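Long-range contacts in Poly(A) RNA polymerase protein 2 (Saccharomyces cerevisiae, PDB 3NYB), which serves as the poly(A) RNA polymerase in the core of TRAMP, an RNA surveillance complex, probably adding adenylate tails to RNAs destined for degradation: residues 21-26 with 211-215; 117-123 with 135-141; 246-251 with 262-266. The protein carries 1 engineered substitution. All coordinates share one frame; numbering follows the deposited sequence.

In the fold
The three contacts lie well apart, with centres about 35 Å (interactions 1 and 2), 32 Å (1 and 3) and 28 Å (2 and 3) from one another, and none touches another. Interaction 1 pairs helix 17-31 with the start of helix 214-228, so it brings together parts of the chain some 185 residues apart. Interaction 2, whose residues come between the two segments of interaction 1 along the chain, is a hairpin of the five-stranded palm sheet on the opposite side of the chain's centre. Interaction 3 follows both and fixes a loop beside the small sheet 234-238/243-247. Interactions 2 and 3 are thus local ties in different family regions, while interaction 1 is the long-range one.

Interaction 1 (21-26 with 211-215)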
ATOM      1  N   LEU A  21      16.752   9.270  -2.134  1.00 45.22           N
ATOM      2  CA  LEU A  21      15.630   8.339  -2.092  1.00 45.76           C
ATOM      3  C   LEU A  21      14.306   8.996  -2.481  1.00 38.68           C
ATOM      4  O   LEU A  21      13.571   8.488  -3.326  1.00 34.11           O
ATOM      5  CB  LEU A  21      15.503   7.696  -0.713  1.00 43.17           C
ATOM      6  CG  LEU A  21      14.433   6.604  -0.693  1.00 43.35           C
ATOM      7  CD1 LEU A  21      14.722   5.581  -1.773  1.00 42.40           C
ATOM      8  CD2 LEU A  21      14.354   5.939   0.657  1.00 41.84           C
ATOM      9  N   THR A  22      14.002  10.115  -1.836  1.00 32.72           N
ATOM     10  CA  THR A  22      12.788  10.853  -2.110  1.00 24.30           C
ATOM     11  C   THR A  22      12.629  11.130  -3.605  1.00 33.34           C
ATOM     12  O   THR A  22      11.577  10.879  -4.185  1.00 42.28           O
ATOM     13  CB  THR A  22      12.800  12.161  -1.331  1.00 32.54           C
ATOM     14  OG1 THR A  22      12.603  11.871   0.059  1.00 47.08           O
ATOM     15  CG2 THR A  22      11.707  13.100  -1.828  1.00 21.50           C
ATOM     16  N   PHE A  23      13.691  11.629  -4.223  1.00 35.61           N
ATOM     17  CA  PHE A  23      13.697  11.910  -5.649  1.00 35.45           C
ATOM     18  C   PHE A  23      13.491  10.656  -6.498  1.00 35.38           C
ATOM     19  O   PHE A  23      12.797  10.697  -7.516  1.00 33.89           O
ATOM     20  CB  PHE A  23      14.999  12.604  -6.050  1.00 43.23           C
ATOM     21  CG  PHE A  23      15.187  13.946  -5.417  1.00 57.89           C
ATOM     22  CD1 PHE A  23      14.093  14.714  -5.052  1.00 77.77           C
ATOM     23  CD2 PHE A  23      16.458  14.456  -5.209  1.00 64.46           C
ATOM     24  CE1 PHE A  23      14.262  15.964  -4.471  1.00 85.24           C
ATOM     25  CE2 PHE A  23      16.636  15.705  -4.634  1.00 68.92           C
ATOM     26  CZ  PHE A  23      15.537  16.459  -4.263  1.00 77.90           C
ATOM     27  N   GLU A  24      14.093   9.543  -6.090  1.00 35.56           N
ATOM     28  CA  GLU A  24      13.930   8.314  -6.852  1.00 37.31           C
ATOM     29  C   GLU A  24      12.503   7.797  -6.740  1.00 34.20           C
ATOM     30  O   GLU A  24      11.964   7.256  -7.699  1.00 31.10           O
ATOM     31  CB  GLU A  24      14.928   7.222  -6.440  1.00 35.95           C
ATOM     32  CG  GLU A  24      15.046   6.148  -7.516  1.00 40.65           C
ATOM     33  CD  GLU A  24      15.811   4.912  -7.089  1.00 47.00           C
ATOM     34  OE1 GLU A  24      16.522   4.957  -6.063  1.00 46.90           O
ATOM     35  OE2 GLU A  24      15.697   3.890  -7.802  1.00 36.44           O
ATOM     36  N   ILE A  25      11.885   7.969  -5.575  1.00 32.14           N
ATOM     37  CA  ILE A  25      10.486   7.578  -5.430  1.00 35.01           C
ATOM     38  C   ILE A  25       9.624   8.312  -6.464  1.00 38.70           C
ATOM     39  O   ILE A  25       8.852   7.675  -7.175  1.00 34.74           O
ATOM     40  CB  ILE A  25       9.953   7.792  -3.995  1.00 30.88           C
ATOM     41  CG1 ILE A  25      10.783   6.977  -2.997  1.00 32.39           C
ATOM     42  CG2 ILE A  25       8.489   7.379  -3.889  1.00 14.28           C
ATOM     43  CD1 ILE A  25      10.241   6.999  -1.590  1.00 25.07           C
ATOM     44  N   LYS A  26       9.780   9.634  -6.550  1.00 32.44           N
ATOM     45  CA  LYS A  26       9.058  10.452  -7.516  1.00 27.72           C
ATOM     46  C   LYS A  26       9.351  10.046  -8.962  1.00 35.36           C
ATOM     47  O   LYS A  26       8.499  10.176  -9.849  1.00 23.03           O
ATOM     48  CB  LYS A  26       9.389  11.932  -7.333  1.00 24.60           C
ATOM     49  CG  LYS A  26       8.726  12.589  -6.132  1.00 31.42           C
ATOM     50  CD  LYS A  26       9.076  14.065  -6.066  1.00 28.94           C
ATOM     51  CE  LYS A  26       9.265  14.545  -4.616  1.00 46.84           C
ATOM     52  NZ  LYS A  26       8.109  15.305  -4.068  1.00 49.39           N
ATOM     53  N   LYS A 211       5.704  15.176   1.110  1.00 47.68           N
ATOM     54  CA  LYS A 211       6.155  15.212  -0.280  1.00 47.57           C
ATOM     55  C   LYS A 211       7.627  15.597  -0.393  1.00 49.96           C
ATOM     56  O   LYS A 211       8.258  15.375  -1.432  1.00 50.01           O
ATOM     57  CB  LYS A 211       5.314  16.199  -1.100  1.00 59.52           C
ATOM     58  CG  LYS A 211       3.837  15.857  -1.231  1.00 64.97           C
ATOM     59  CD  LYS A 211       3.571  14.898  -2.379  1.00 71.65           C
ATOM     60  CE  LYS A 211       2.235  15.209  -3.049  1.00 75.89           C
ATOM     61  NZ  LYS A 211       2.228  16.576  -3.656  1.00 68.22           N
ATOM     62  N   ASP A 212       8.171  16.185   0.667  1.00 48.40           N
ATOM     63  CA  ASP A 212       9.593  16.531   0.694  1.00 49.20           C
ATOM     64  C   ASP A 212      10.373  15.579   1.594  1.00 44.74           C
ATOM     65  O   ASP A 212      11.549  15.805   1.887  1.00 47.20           O
ATOM     66  CB  ASP A 212       9.802  17.979   1.151  1.00 55.98           C
ATOM     67  CG  ASP A 212       9.377  18.993   0.099  1.00 79.16           C
ATOM     68  OD1 ASP A 212       9.485  18.691  -1.115  1.00 81.20           O
ATOM     69  OD2 ASP A 212       8.940  20.100   0.489  1.00 88.28           O
ATOM     70  N   ASN A 213       9.713  14.507   2.016  1.00 32.43           N
ATOM     71  CA  ASN A 213      10.290  13.583   2.980  1.00 30.13           C
ATOM     72  C   ASN A 213       9.859  12.133   2.747  1.00 39.86           C
ATOM     73  O   ASN A 213       9.852  11.316   3.673  1.00 48.96           O
ATOM     74  CB  ASN A 213       9.911  14.017   4.404  1.00 42.88           C
ATOM     75  CG  ASN A 213      10.620  15.298   4.842  1.00 54.92           C
ATOM     76  OD1 ASN A 213      11.799  15.275   5.201  1.00 68.29           O
ATOM     77  ND2 ASN A 213       9.895  16.417   4.830  1.00 42.39           N
ATOM     78  N   LEU A 214       9.492  11.794   1.520  1.00 42.21           N
ATOM     79  CA  LEU A 214       8.984  10.445   1.319  1.00 47.57           C
ATOM     80  C   LEU A 214      10.070   9.359   1.429  1.00 38.58           C
ATOM     81  O   LEU A 214       9.763   8.187   1.653  1.00 37.94           O
ATOM     82  CB  LEU A 214       8.316  10.324  -0.052  1.00 45.12           C
ATOM     83  CG  LEU A 214       6.849  10.753  -0.132  1.00 57.25           C
ATOM     84  CD1 LEU A 214       6.710  12.243   0.140  1.00 74.28           C
ATOM     85  CD2 LEU A 214       6.259  10.399  -1.488  1.00 62.85           C
ATOM     86  N   GLY A 215      11.334   9.752   1.313  1.00 32.40           N
ATOM     87  CA  GLY A 215      12.424   8.820   1.540  1.00 37.65           C
ATOM     88  C   GLY A 215      12.389   8.259   2.959  1.00 52.20           C
ATOM     89  O   GLY A 215      12.317   7.042   3.158  1.00 53.32           O
TER
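Thr22 OG1 is held by two partners: it accepts a hydrogen bond from Gly215 N at 2.8 Å, with an N-H...O angle of 147°, and its own hydroxyl bonds to Ser18 O one turn back in the same helix. OG1 stands beside the backbone N and anti to the carbonyl carbon (chi1 -72°), which places it within reach of both. Through the bond from Gly215 N, the threonine side chain engages the first turn of the helix that starts at Leu214. Gly215 meets Leu21 and Thr22 with its backbone alone. Leu21, one residue before Thr22, lays CD2 3.4 Å from Gly215 O, while Ile25 CD1 rests 3.5 Å from Leu214 O and 4.1 Å from Leu214 CB. At the outer margin Lys26, its chain bent in the last two torsions, donates a hydrogen bond from NZ to Lys211 O at 2.6 Å, with the donor tilted 20° from the carbonyl plane. The carboxylate of Asp212 stands near that ammonium without touching it, OD1 being 4.7 Å from Lys26 NZ, and may add some electrostatic stabilisation. Asn213, just before the helix, turns instead to the AIR2 chain, where its OD1 accepts from Ile29 N of that protein. Helix 17-31 is thereby docked on the beginning of helix 214-228, with helix 160-173 packing against both through Ile166 on Ile25 and Glu162 on Leu214.

Interaction 2 (117-123 with 135-141). Engineered in segment 135-141: Ala135 (natural residue Asp).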
ATOM      1  N   LYS A 117     -14.118 -11.949  -5.496  1.00 81.27           N
ATOM      2  CA  LYS A 117     -13.480 -10.998  -4.601  1.00 81.56           C
ATOM      3  C   LYS A 117     -14.412 -10.694  -3.425  1.00 78.72           C
ATOM      4  O   LYS A 117     -15.033  -9.633  -3.363  1.00 73.04           O
ATOM      5  CB  LYS A 117     -13.088  -9.723  -5.354  1.00 82.03           C
ATOM      6  CG  LYS A 117     -11.645  -9.272  -5.119  1.00 78.19           C
ATOM      7  CD  LYS A 117     -11.274  -8.075  -5.990  1.00 75.92           C
ATOM      8  CE  LYS A 117      -9.809  -7.697  -5.820  1.00 75.63           C
ATOM      9  NZ  LYS A 117      -9.458  -6.434  -6.536  1.00 80.76           N
ATOM     10  N   ALA A 118     -14.510 -11.654  -2.509  1.00 84.70           N
ATOM     11  CA  ALA A 118     -15.315 -11.514  -1.297  1.00 97.19           C
ATOM     12  C   ALA A 118     -16.812 -11.735  -1.538  1.00 97.19           C
ATOM     13  O   ALA A 118     -17.625 -10.859  -1.254  1.00 95.21           O
ATOM     14  CB  ALA A 118     -15.068 -10.153  -0.639  1.00103.35           C
ATOM     15  N   ARG A 119     -17.164 -12.909  -2.055  1.00 95.67           N
ATOM     16  CA  ARG A 119     -18.561 -13.256  -2.326  1.00 95.46           C
ATOM     17  C   ARG A 119     -19.159 -12.525  -3.530  1.00 90.46           C
ATOM     18  O   ARG A 119     -20.324 -12.735  -3.873  1.00 90.20           O
ATOM     19  CB  ARG A 119     -19.440 -13.028  -1.093  1.00100.68           C
ATOM     20  CG  ARG A 119     -19.190 -14.012   0.025  1.00110.05           C
ATOM     21  CD  ARG A 119     -20.206 -13.862   1.140  1.00119.60           C
ATOM     22  NE  ARG A 119     -19.728 -14.486   2.369  1.00131.61           N
ATOM     23  CZ  ARG A 119     -18.827 -13.936   3.176  1.00142.09           C
ATOM     24  NH1 ARG A 119     -18.312 -12.748   2.881  1.00141.76           N
ATOM     25  NH2 ARG A 119     -18.442 -14.569   4.277  1.00148.52           N
ATOM     26  N   VAL A 120     -18.367 -11.656  -4.154  1.00 77.21           N
ATOM     27  CA  VAL A 120     -18.763 -11.029  -5.410  1.00 66.49           C
ATOM     28  C   VAL A 120     -18.054 -11.737  -6.557  1.00 59.66           C
ATOM     29  O   VAL A 120     -16.825 -11.732  -6.623  1.00 43.49           O
ATOM     30  CB  VAL A 120     -18.404  -9.536  -5.444  1.00 62.31           C
ATOM     31  CG1 VAL A 120     -18.812  -8.925  -6.779  1.00 58.21           C
ATOM     32  CG2 VAL A 120     -19.071  -8.808  -4.292  1.00 68.58           C
ATOM     33  N   PRO A 121     -18.832 -12.366  -7.454  1.00 62.31           N
ATOM     34  CA  PRO A 121     -18.281 -13.160  -8.557  1.00 57.46           C
ATOM     35  C   PRO A 121     -17.746 -12.252  -9.650  1.00 58.35           C
ATOM     36  O   PRO A 121     -18.394 -11.265  -9.994  1.00 59.39           O
ATOM     37  CB  PRO A 121     -19.486 -13.949  -9.060  1.00 49.68           C
ATOM     38  CG  PRO A 121     -20.668 -13.142  -8.674  1.00 58.58           C
ATOM     39  CD  PRO A 121     -20.303 -12.300  -7.484  1.00 62.76           C
ATOM     40  N   ILE A 122     -16.573 -12.590 -10.178  1.00 61.15           N
ATOM     41  CA  ILE A 122     -15.866 -11.723 -11.112  1.00 55.88           C
ATOM     42  C   ILE A 122     -15.334 -12.486 -12.319  1.00 42.53           C
ATOM     43  O   ILE A 122     -14.992 -13.661 -12.227  1.00 48.16           O
ATOM     44  CB  ILE A 122     -14.695 -11.023 -10.416  1.00 46.66           C
ATOM     45  CG1 ILE A 122     -15.219 -10.057  -9.360  1.00 47.29           C
ATOM     46  CG2 ILE A 122     -13.834 -10.280 -11.418  1.00 42.79           C
ATOM     47  CD1 ILE A 122     -14.122  -9.527  -8.465  1.00 57.37           C
ATOM     48  N   ILE A 123     -15.267 -11.803 -13.453  1.00 37.36           N
ATOM     49  CA  ILE A 123     -14.775 -12.392 -14.693  1.00 41.88           C
ATOM     50  C   ILE A 123     -13.487 -11.659 -15.116  1.00 46.10           C
ATOM     51  O   ILE A 123     -13.485 -10.437 -15.319  1.00 36.32           O
ATOM     52  CB  ILE A 123     -15.872 -12.303 -15.784  1.00 45.26           C
ATOM     53  CG1 ILE A 123     -15.396 -12.863 -17.103  1.00 47.87           C
ATOM     54  CG2 ILE A 123     -16.305 -10.860 -16.018  1.00 43.72           C
ATOM     55  CD1 ILE A 123     -16.156 -12.271 -18.267  1.00 42.28           C
ATOM     56  N   ALA A 135     -11.174  -6.941 -15.381  1.00 32.89           N
ATOM     57  CA  ALA A 135     -12.005  -7.727 -14.478  1.00 25.36           C
ATOM     58  C   ALA A 135     -13.398  -7.108 -14.340  1.00 29.46           C
ATOM     59  O   ALA A 135     -13.535  -5.965 -13.909  1.00 29.50           O
ATOM     60  CB  ALA A 135     -11.353  -7.849 -13.129  1.00 26.65           C
ATOM     61  N   VAL A 136     -14.423  -7.881 -14.693  1.00 27.84           N
ATOM     62  CA  VAL A 136     -15.796  -7.394 -14.693  1.00 33.30           C
ATOM     63  C   VAL A 136     -16.662  -8.061 -13.642  1.00 41.01           C
ATOM     64  O   VAL A 136     -16.578  -9.268 -13.443  1.00 39.90           O
ATOM     65  CB  VAL A 136     -16.482  -7.618 -16.056  1.00 29.23           C
ATOM     66  CG1 VAL A 136     -17.958  -7.330 -15.934  1.00 12.57           C
ATOM     67  CG2 VAL A 136     -15.848  -6.741 -17.121  1.00 22.08           C
ATOM     68  N   SER A 137     -17.509  -7.265 -12.993  1.00 44.13           N
ATOM     69  CA  SER A 137     -18.455  -7.759 -12.010  1.00 36.88           C
ATOM     70  C   SER A 137     -19.703  -6.874 -12.053  1.00 42.92           C
ATOM     71  O   SER A 137     -19.652  -5.774 -12.600  1.00 38.93           O
ATOM     72  CB  SER A 137     -17.826  -7.677 -10.629  1.00 37.76           C
ATOM     73  OG  SER A 137     -17.663  -6.322 -10.256  1.00 30.65           O
ATOM     74  N   PHE A 138     -20.810  -7.339 -11.470  1.00 43.19           N
ATOM     75  CA  PHE A 138     -22.052  -6.557 -11.440  1.00 33.38           C
ATOM     76  C   PHE A 138     -22.216  -5.809 -10.128  1.00 35.33           C
ATOM     77  O   PHE A 138     -23.312  -5.400  -9.770  1.00 44.02           O
ATOM     78  CB  PHE A 138     -23.280  -7.441 -11.685  1.00 47.63           C
ATOM     79  CG  PHE A 138     -23.250  -8.174 -12.998  1.00 56.61           C
ATOM     80  CD1 PHE A 138     -23.642  -7.545 -14.169  1.00 58.49           C
ATOM     81  CD2 PHE A 138     -22.833  -9.493 -13.061  1.00 53.99           C
ATOM     82  CE1 PHE A 138     -23.605  -8.214 -15.375  1.00 53.57           C
ATOM     83  CE2 PHE A 138     -22.795 -10.165 -14.268  1.00 48.03           C
ATOM     84  CZ  PHE A 138     -23.175  -9.526 -15.423  1.00 44.95           C
ATOM     85  N   GLU A 139     -21.109  -5.611  -9.429  1.00 57.41           N
ATOM     86  CA  GLU A 139     -21.127  -4.989  -8.111  1.00 55.38           C
ATOM     87  C   GLU A 139     -19.712  -4.527  -7.759  1.00 47.30           C
ATOM     88  O   GLU A 139     -18.763  -5.297  -7.883  1.00 39.76           O
ATOM     89  CB  GLU A 139     -21.628  -6.006  -7.086  1.00 46.34           C
ATOM     90  CG  GLU A 139     -21.859  -5.469  -5.686  1.00 71.89           C
ATOM     91  CD  GLU A 139     -22.712  -6.411  -4.844  1.00 88.92           C
ATOM     92  OE1 GLU A 139     -23.950  -6.417  -5.020  1.00103.63           O
ATOM     93  OE2 GLU A 139     -22.146  -7.149  -4.010  1.00 83.75           O
ATOM     94  N   ARG A 140     -19.558  -3.275  -7.339  1.00 49.04           N
ATOM     95  CA  ARG A 140     -18.243  -2.812  -6.904  1.00 47.50           C
ATOM     96  C   ARG A 140     -17.732  -3.749  -5.828  1.00 52.90           C
ATOM     97  O   ARG A 140     -18.512  -4.262  -5.033  1.00 60.70           O
ATOM     98  CB  ARG A 140     -18.296  -1.374  -6.396  1.00 45.97           C
ATOM     99  CG  ARG A 140     -18.597  -0.401  -7.505  1.00 56.66           C
ATOM    100  CD  ARG A 140     -18.399   1.059  -7.126  1.00 63.04           C
ATOM    101  NE  ARG A 140     -18.604   1.878  -8.317  1.00 56.84           N
ATOM    102  CZ  ARG A 140     -19.793   2.077  -8.880  1.00 61.09           C
ATOM    103  NH1 ARG A 140     -20.891   1.537  -8.347  1.00 73.52           N
ATOM    104  NH2 ARG A 140     -19.894   2.816  -9.973  1.00 49.06           N
ATOM    105  N   THR A 141     -16.428  -3.987  -5.811  1.00 48.54           N
ATOM    106  CA  THR A 141     -15.866  -4.959  -4.883  1.00 50.34           C
ATOM    107  C   THR A 141     -15.252  -4.311  -3.651  1.00 56.16           C
ATOM    108  O   THR A 141     -14.920  -4.998  -2.688  1.00 66.35           O
ATOM    109  CB  THR A 141     -14.818  -5.894  -5.556  1.00 49.21           C
ATOM    110  OG1 THR A 141     -13.737  -5.120  -6.093  1.00 47.34           O
ATOM    111  CG2 THR A 141     -15.463  -6.741  -6.660  1.00 47.36           C
TER
HETATM  112  O   HOH W   1     -21.105  -9.614 -10.101  1.00 62.48           O
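Ile123 and Val136 form an antiparallel hydrogen-bonded pair in the beta hairpin 121-127/132-137 of the nucleotidyltransferase palm. Ile123 N donates to Val136 O at 2.9 Å, and Val136 N returns a bond to Ile123 O at 2.8 Å; both N-H...O angles are 165°. Their side chains lie side by side, pointing the same way, and meet Leu96 of helix 92-105 and Val83 of strand 79-83 respectively. Ile122 forks: CG2 sits 3.9 Å from CB of Ala135, an engineered residue that is Asp in the natural sequence, while CG1, anti to the carbonyl carbon (chi1 -66°), lies 3.8 Å from Ser137 CB and carries CD1 tip to tip with Thr141 CG2 at 3.6 Å. With an alanine here, Thr141 CG2 would probably lose its nearer apolar neighbour, keeping Val120 CG1 at 4.0 Å, and a gap would open beside Ser137 CB. Farther out, backbone bonds of Ile122 with Val115, of Ala135 with Ile79 and Cys81, and of Ser137 with Cys81 and Val83 set the hairpin between strands 113-116 and 79-83. At the strand's last residue Ser137 OG donates to Glu139 O, and one water accepts from Phe138 N at 2.7 Å and donates to Pro121 O at 3.2 Å.

Interaction 3 (246-251 with 262-266); sequences FPKSTW and SLAIQ
Trp251 presents one ring face to both Phe246 and Gln266. Phe246 CZ stands 3.6 Å above the indole plane and Gln266 NE2 3.7 Å above it, each offset toward the rim, and Trp251 CD2 lies in the plane of the Phe246 ring, at its edge. The glutamine reaches this position as an extended chain, CG anti to the backbone N. Its CA rests 3.4 Å from Trp251 CH2 and its CG 3.8 Å from Trp251 CZ2, before the amide arrives near Phe246, where NE2 is 3.8 Å from CZ. The amide plane is steeply inclined to the indole, at 76°, but only 37° from the phenyl plane. Phe246 has CG between backbone N and carbonyl carbon (chi1 55°), which swings its ring toward the tryptophan. Lys248 lays CE 3.4 Å from Ala264 CB; its NZ bonds weakly to Ser262 O, while Tyr231 O is its stronger partner. Gln266 NE2 likewise bonds to Glu271 O. The contact joins the 3-10 turn after strand 243-247 to the irregular segment 262-266 in the Cid1-family region; strand 234-238 bonds to both, Ala235 with Phe246 and Leu236 with Ala264 and Gln266. Aromatic and aliphatic surfaces thus make most of the joint, and a buried lysine probably finds its compensation in backbone carbonyls.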
ATOM      1  N   PHE A 246      -6.801   0.881  18.674  1.00 62.85           N
ATOM      2  CA  PHE A 246      -7.446   0.416  19.895  1.00 65.53           C
ATOM      3  C   PHE A 246      -7.055  -1.023  20.193  1.00 68.05           C
ATOM      4  O   PHE A 246      -6.785  -1.789  19.276  1.00 69.75           O
ATOM      5  CB  PHE A 246      -8.971   0.609  19.862  1.00 68.91           C
ATOM      6  CG  PHE A 246      -9.657  -0.022  18.682  1.00 68.49           C
ATOM      7  CD1 PHE A 246     -10.130  -1.320  18.751  1.00 63.47           C
ATOM      8  CD2 PHE A 246      -9.872   0.704  17.521  1.00 67.29           C
ATOM      9  CE1 PHE A 246     -10.780  -1.894  17.671  1.00 67.83           C
ATOM     10  CE2 PHE A 246     -10.522   0.136  16.442  1.00 58.68           C
ATOM     11  CZ  PHE A 246     -10.975  -1.165  16.516  1.00 60.09           C
ATOM     12  N   PRO A 247      -7.000  -1.388  21.485  1.00 75.60           N
ATOM     13  CA  PRO A 247      -6.543  -2.728  21.870  1.00 71.42           C
ATOM     14  C   PRO A 247      -7.564  -3.785  21.451  1.00 72.28           C
ATOM     15  O   PRO A 247      -8.765  -3.528  21.493  1.00 71.15           O
ATOM     16  CB  PRO A 247      -6.446  -2.646  23.401  1.00 69.95           C
ATOM     17  CG  PRO A 247      -6.580  -1.179  23.745  1.00 66.21           C
ATOM     18  CD  PRO A 247      -7.401  -0.588  22.655  1.00 72.28           C
ATOM     19  N   LYS A 248      -7.091  -4.954  21.040  1.00 70.27           N
ATOM     20  CA  LYS A 248      -7.990  -6.008  20.594  1.00 80.31           C
ATOM     21  C   LYS A 248      -9.013  -6.299  21.673  1.00 92.80           C
ATOM     22  O   LYS A 248     -10.197  -6.492  21.390  1.00100.65           O
ATOM     23  CB  LYS A 248      -7.208  -7.283  20.277  1.00 91.87           C
ATOM     24  CG  LYS A 248      -6.129  -7.119  19.220  1.00 93.88           C
ATOM     25  CD  LYS A 248      -6.718  -7.021  17.829  1.00 95.62           C
ATOM     26  CE  LYS A 248      -5.623  -6.870  16.786  1.00 99.06           C
ATOM     27  NZ  LYS A 248      -4.895  -8.146  16.535  1.00 91.23           N
ATOM     28  N   SER A 249      -8.536  -6.314  22.915  1.00 94.18           N
ATOM     29  CA  SER A 249      -9.337  -6.706  24.072  1.00 86.82           C
ATOM     30  C   SER A 249     -10.627  -5.905  24.238  1.00 85.10           C
ATOM     31  O   SER A 249     -11.578  -6.386  24.850  1.00 78.12           O
ATOM     32  CB  SER A 249      -8.488  -6.617  25.339  1.00 81.62           C
ATOM     33  OG  SER A 249      -7.618  -5.501  25.276  1.00 81.93           O
ATOM     34  N   THR A 250     -10.659  -4.693  23.688  1.00 88.09           N
ATOM     35  CA  THR A 250     -11.845  -3.843  23.772  1.00 88.71           C
ATOM     36  C   THR A 250     -12.822  -4.109  22.628  1.00 79.91           C
ATOM     37  O   THR A 250     -14.008  -3.789  22.728  1.00 63.27           O
ATOM     38  CB  THR A 250     -11.480  -2.341  23.779  1.00 89.56           C
ATOM     39  OG1 THR A 250     -11.272  -1.884  22.437  1.00 81.24           O
ATOM     40  CG2 THR A 250     -10.224  -2.094  24.602  1.00 91.76           C
ATOM     41  N   TRP A 251     -12.324  -4.688  21.540  1.00 81.64           N
ATOM     42  CA  TRP A 251     -13.181  -5.025  20.408  1.00 86.49           C
ATOM     43  C   TRP A 251     -13.892  -6.327  20.714  1.00 88.04           C
ATOM     44  O   TRP A 251     -13.416  -7.401  20.352  1.00 85.89           O
ATOM     45  CB  TRP A 251     -12.379  -5.163  19.112  1.00 86.20           C
ATOM     46  CG  TRP A 251     -13.218  -5.010  17.868  1.00 78.74           C
ATOM     47  CD1 TRP A 251     -14.580  -5.033  17.792  1.00 77.16           C
ATOM     48  CD2 TRP A 251     -12.740  -4.838  16.520  1.00 68.93           C
ATOM     49  NE1 TRP A 251     -14.981  -4.871  16.485  1.00 75.08           N
ATOM     50  CE2 TRP A 251     -13.887  -4.754  15.697  1.00 74.10           C
ATOM     51  CE3 TRP A 251     -11.476  -4.749  15.951  1.00 63.21           C
ATOM     52  CZ2 TRP A 251     -13.775  -4.580  14.310  1.00 75.68           C
ATOM     53  CZ3 TRP A 251     -11.380  -4.575  14.575  1.00 63.54           C
ATOM     54  CH2 TRP A 251     -12.524  -4.494  13.773  1.00 60.79           C
ATOM     55  N   SER A 262      -2.700 -11.650  13.773  1.00 62.45           N
ATOM     56  CA  SER A 262      -3.287 -11.312  12.488  1.00 66.27           C
ATOM     57  C   SER A 262      -3.687  -9.839  12.444  1.00 65.86           C
ATOM     58  O   SER A 262      -4.019  -9.242  13.467  1.00 65.40           O
ATOM     59  CB  SER A 262      -4.496 -12.208  12.204  1.00 64.67           C
ATOM     60  OG  SER A 262      -5.512 -12.021  13.173  1.00 62.43           O
ATOM     61  N   LEU A 263      -3.653  -9.260  11.250  1.00 62.13           N
ATOM     62  CA  LEU A 263      -3.965  -7.851  11.075  1.00 53.09           C
ATOM     63  C   LEU A 263      -5.441  -7.598  11.335  1.00 58.20           C
ATOM     64  O   LEU A 263      -6.296  -8.284  10.784  1.00 61.23           O
ATOM     65  CB  LEU A 263      -3.628  -7.426   9.653  1.00 44.08           C
ATOM     66  CG  LEU A 263      -3.138  -5.997   9.435  1.00 38.22           C
ATOM     67  CD1 LEU A 263      -3.445  -5.563   8.006  1.00 45.19           C
ATOM     68  CD2 LEU A 263      -3.773  -5.051  10.424  1.00 41.58           C
ATOM     69  N   ALA A 264      -5.736  -6.608  12.173  1.00 58.97           N
ATOM     70  CA  ALA A 264      -7.116  -6.247  12.479  1.00 52.11           C
ATOM     71  C   ALA A 264      -7.387  -4.790  12.158  1.00 48.19           C
ATOM     72  O   ALA A 264      -6.913  -3.886  12.844  1.00 52.29           O
ATOM     73  CB  ALA A 264      -7.425  -6.526  13.923  1.00 43.01           C
ATOM     74  N   ILE A 265      -8.147  -4.573  11.097  1.00 42.32           N
ATOM     75  CA  ILE A 265      -8.517  -3.236  10.681  1.00 39.91           C
ATOM     76  C   ILE A 265     -10.035  -3.179  10.619  1.00 47.44           C
ATOM     77  O   ILE A 265     -10.669  -4.033   9.996  1.00 48.60           O
ATOM     78  CB  ILE A 265      -7.912  -2.889   9.306  1.00 35.53           C
ATOM     79  CG1 ILE A 265      -6.400  -2.773   9.406  1.00 39.68           C
ATOM     80  CG2 ILE A 265      -8.475  -1.590   8.784  1.00 40.02           C
ATOM     81  CD1 ILE A 265      -5.722  -2.664   8.065  1.00 39.69           C
ATOM     82  N   GLN A 266     -10.610  -2.179  11.282  1.00 47.00           N
ATOM     83  CA  GLN A 266     -12.057  -2.063  11.402  1.00 54.88           C
ATOM     84  C   GLN A 266     -12.736  -1.801  10.063  1.00 54.52           C
ATOM     85  O   GLN A 266     -12.429  -0.818   9.381  1.00 55.60           O
ATOM     86  CB  GLN A 266     -12.414  -0.958  12.395  1.00 60.19           C
ATOM     87  CG  GLN A 266     -13.843  -1.013  12.886  1.00 65.81           C
ATOM     88  CD  GLN A 266     -14.029  -0.272  14.187  1.00 63.87           C
ATOM     89  OE1 GLN A 266     -13.729   0.922  14.284  1.00 67.97           O
ATOM     90  NE2 GLN A 266     -14.530  -0.975  15.203  1.00 51.73           N
TER